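Local coordinates for Nitrate/nitrite binding protein NrtA (Synechocystis sp., PDB 2G29) that binds nitrate in the periplasm as the solute-binding protein of the NrtABCD ABC transporter, which takes up nitrate and probably nitrite, at residues 168-173 against 237-242. Numbering follows the deposited sequence.
With NO3 (nitrate ion), chain B.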
loop_
_atom_site.group_PDB
_atom_site.type_symbol
_atom_site.label_atom_id
_atom_site.label_comp_id
_atom_site.label_asym_id
_atom_site.label_seq_id
_atom_site.Cartn_x
_atom_site.Cartn_y
_atom_site.Cartn_z
ATOM N N ASP A 168 5.236 -6.645 3.877
ATOM C CA ASP A 168 5.987 -7.379 4.896
ATOM C C ASP A 168 4.967 -7.760 5.999
ATOM O O ASP A 168 4.912 -8.916 6.450
ATOM C CB ASP A 168 7.099 -6.453 5.424
ATOM C CG ASP A 168 8.086 -7.153 6.352
ATOM O OD1 ASP A 168 8.245 -8.390 6.266
ATOM O OD2 ASP A 168 8.747 -6.430 7.137
ATOM N N MET A 169 4.128 -6.812 6.427
ATOM C CA MET A 169 3.122 -7.130 7.452
ATOM C C MET A 169 2.105 -8.169 6.962
ATOM O O MET A 169 1.762 -9.098 7.682
ATOM C CB MET A 169 2.364 -5.875 7.886
ATOM C CG MET A 169 3.204 -4.759 8.498
ATOM S SD MET A 169 4.291 -5.228 9.875
ATOM C CE MET A 169 5.840 -5.540 8.989
ATOM N N TRP A 170 1.670 -8.064 5.708
ATOM C CA TRP A 170 0.654 -9.021 5.233
ATOM C C TRP A 170 1.204 -10.436 5.130
ATOM O O TRP A 170 0.581 -11.389 5.611
ATOM C CB TRP A 170 0.105 -8.666 3.859
ATOM C CG TRP A 170 -0.391 -7.274 3.666
ATOM C CD1 TRP A 170 -0.228 -6.532 2.532
ATOM C CD2 TRP A 170 -1.051 -6.428 4.617
ATOM N NE1 TRP A 170 -0.736 -5.264 2.722
ATOM C CE2 TRP A 170 -1.236 -5.174 3.997
ATOM C CE3 TRP A 170 -1.497 -6.596 5.947
ATOM C CZ2 TRP A 170 -1.847 -4.089 4.641
ATOM C CZ3 TRP A 170 -2.101 -5.534 6.595
ATOM C CH2 TRP A 170 -2.273 -4.283 5.944
ATOM N N ILE A 171 2.362 -10.594 4.505
ATOM C CA ILE A 171 2.894 -11.942 4.371
ATOM C C ILE A 171 3.311 -12.552 5.714
ATOM O O ILE A 171 3.104 -13.740 5.923
ATOM C CB ILE A 171 4.015 -11.987 3.264
ATOM C CG1 ILE A 171 4.084 -13.399 2.684
ATOM C CG2 ILE A 171 5.363 -11.548 3.807
ATOM C CD1 ILE A 171 4.909 -13.474 1.403
ATOM N N ARG A 172 3.868 -11.752 6.619
ATOM C CA ARG A 172 4.220 -12.257 7.948
ATOM C C ARG A 172 2.954 -12.629 8.712
ATOM O O ARG A 172 2.942 -13.619 9.454
ATOM C CB ARG A 172 4.971 -11.216 8.759
ATOM C CG ARG A 172 6.394 -10.999 8.298
ATOM C CD ARG A 172 7.049 -9.880 9.078
ATOM N NE ARG A 172 8.461 -9.785 8.694
ATOM C CZ ARG A 172 9.486 -10.030 9.518
ATOM N NH1 ARG A 172 9.280 -10.364 10.798
ATOM N NH2 ARG A 172 10.721 -10.028 9.024
ATOM N N TYR A 173 1.877 -11.859 8.563
ATOM C CA TYR A 173 0.636 -12.172 9.285
ATOM C C TYR A 173 0.063 -13.511 8.821
ATOM O O TYR A 173 -0.361 -14.353 9.629
ATOM C CB TYR A 173 -0.392 -11.031 9.065
ATOM C CG TYR A 173 -1.598 -11.112 9.954
ATOM C CD1 TYR A 173 -1.664 -10.360 11.127
ATOM C CD2 TYR A 173 -2.628 -12.037 9.694
ATOM C CE1 TYR A 173 -2.722 -10.520 12.029
ATOM C CE2 TYR A 173 -3.667 -12.222 10.615
ATOM C CZ TYR A 173 -3.713 -11.469 11.768
ATOM O OH TYR A 173 -4.679 -11.646 12.763
ATOM N N HIS A 237 -8.681 -3.282 3.897
ATOM C CA HIS A 237 -7.495 -2.908 4.653
ATOM C C HIS A 237 -6.793 -1.680 4.101
ATOM O O HIS A 237 -6.684 -1.501 2.880
ATOM C CB HIS A 237 -6.506 -4.094 4.698
ATOM C CG HIS A 237 -5.702 -4.281 3.428
ATOM N ND1 HIS A 237 -5.996 -5.235 2.473
ATOM C CD2 HIS A 237 -4.593 -3.651 2.997
ATOM C CE1 HIS A 237 -5.092 -5.176 1.505
ATOM N NE2 HIS A 237 -4.230 -4.219 1.796
ATOM N N PRO A 238 -6.285 -0.824 4.990
ATOM C CA PRO A 238 -5.562 0.379 4.542
ATOM C C PRO A 238 -4.304 -0.117 3.810
ATOM O O PRO A 238 -3.697 -1.131 4.209
ATOM C CB PRO A 238 -5.197 1.081 5.853
ATOM C CG PRO A 238 -5.105 -0.095 6.844
ATOM C CD PRO A 238 -6.307 -0.936 6.457
ATOM N N GLU A 239 -3.881 0.607 2.776
ATOM C CA GLU A 239 -2.687 0.186 2.031
ATOM C C GLU A 239 -1.770 1.359 1.725
ATOM O O GLU A 239 -0.952 1.749 2.575
ATOM C CB GLU A 239 -3.122 -0.557 0.753
ATOM C CG GLU A 239 -1.992 -1.051 -0.144
ATOM C CD GLU A 239 -0.941 -1.888 0.558
ATOM O OE1 GLU A 239 -1.287 -2.749 1.411
ATOM O OE2 GLU A 239 0.245 -1.707 0.190
ATOM N N LYS A 240 -1.885 1.968 0.554
ATOM C CA LYS A 240 -1.009 3.108 0.236
ATOM C C LYS A 240 -1.504 4.405 0.812
ATOM O O LYS A 240 -2.702 4.590 1.073
ATOM C CB LYS A 240 -0.855 3.272 -1.286
ATOM C CG LYS A 240 -0.393 2.010 -1.994
ATOM C CD LYS A 240 1.038 1.615 -1.561
ATOM C CE LYS A 240 1.610 0.501 -2.440
ATOM N NZ LYS A 240 0.774 -0.787 -2.439
ATOM N N ALA A 241 -0.551 5.307 1.022
ATOM C CA ALA A 241 -0.837 6.634 1.523
ATOM C C ALA A 241 -0.296 7.666 0.547
ATOM O O ALA A 241 0.584 7.384 -0.279
ATOM C CB ALA A 241 -0.135 6.847 2.885
ATOM N N PHE A 242 -0.869 8.861 0.616
ATOM C CA PHE A 242 -0.319 9.981 -0.134
ATOM C C PHE A 242 0.483 10.702 0.968
ATOM O O PHE A 242 -0.052 11.368 1.874
ATOM C CB PHE A 242 -1.436 10.882 -0.702
ATOM C CG PHE A 242 -0.940 12.170 -1.339
ATOM C CD1 PHE A 242 0.300 12.257 -1.936
ATOM C CD2 PHE A 242 -1.762 13.286 -1.361
ATOM C CE1 PHE A 242 0.737 13.430 -2.552
ATOM C CE2 PHE A 242 -1.331 14.470 -1.976
ATOM C CZ PHE A 242 -0.091 14.530 -2.560
HETATM N N NO3 B . 3.517 -2.968 -3.767
HETATM O O1 NO3 B . 2.165 -2.783 -3.832
HETATM O O2 NO3 B . 4.293 -3.980 -4.225
HETATM O O3 NO3 B . 4.297 -1.898 -3.025
#
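H237 meets the six-membered ring of W170 at an oblique angle, planes 62° apart and centroids 4.6 Å apart. The closest atoms are H237 CD2 and W170 CZ2, 3.2 Å apart. The next residue, P238, takes part through its backbone: its carbonyl O lies 3.5 Å from W170 CZ2, at the ring edge. E239 makes the polar link. W170 NE1 donates to E239 OE1 at 2.9 Å, with an N-H...O angle of 152°. The oxygen lies almost in the indole plane and receives the bond on its syn lone pair. H237 NE2 adds a weak bond to the same oxygen. E239 CG is anti to the backbone N (chi1 179°), and the bend at chi2 brings the carboxylate nearer the indole. E239 OE2 is hydrogen-bonded to T166 OG1 and forms a salt bridge with K240 NZ (2.8 Å). K240 NZ also forms a salt bridge with D44 and donates to nitrate O1 at 2.8 Å, an ion also held by W73 and G211. E239 thus lies one shell behind the nitrate and probably helps to position K240, a nitrate-binding residue. The contact is buried. It joins helix 166-177, beside the sheet containing strand 126-130, to the start of strand 240-245 in the other sheet. Q126 of strand 126-130 touches W170, H237, E239 and K240, while H334 of helix 332-344 packs on P238.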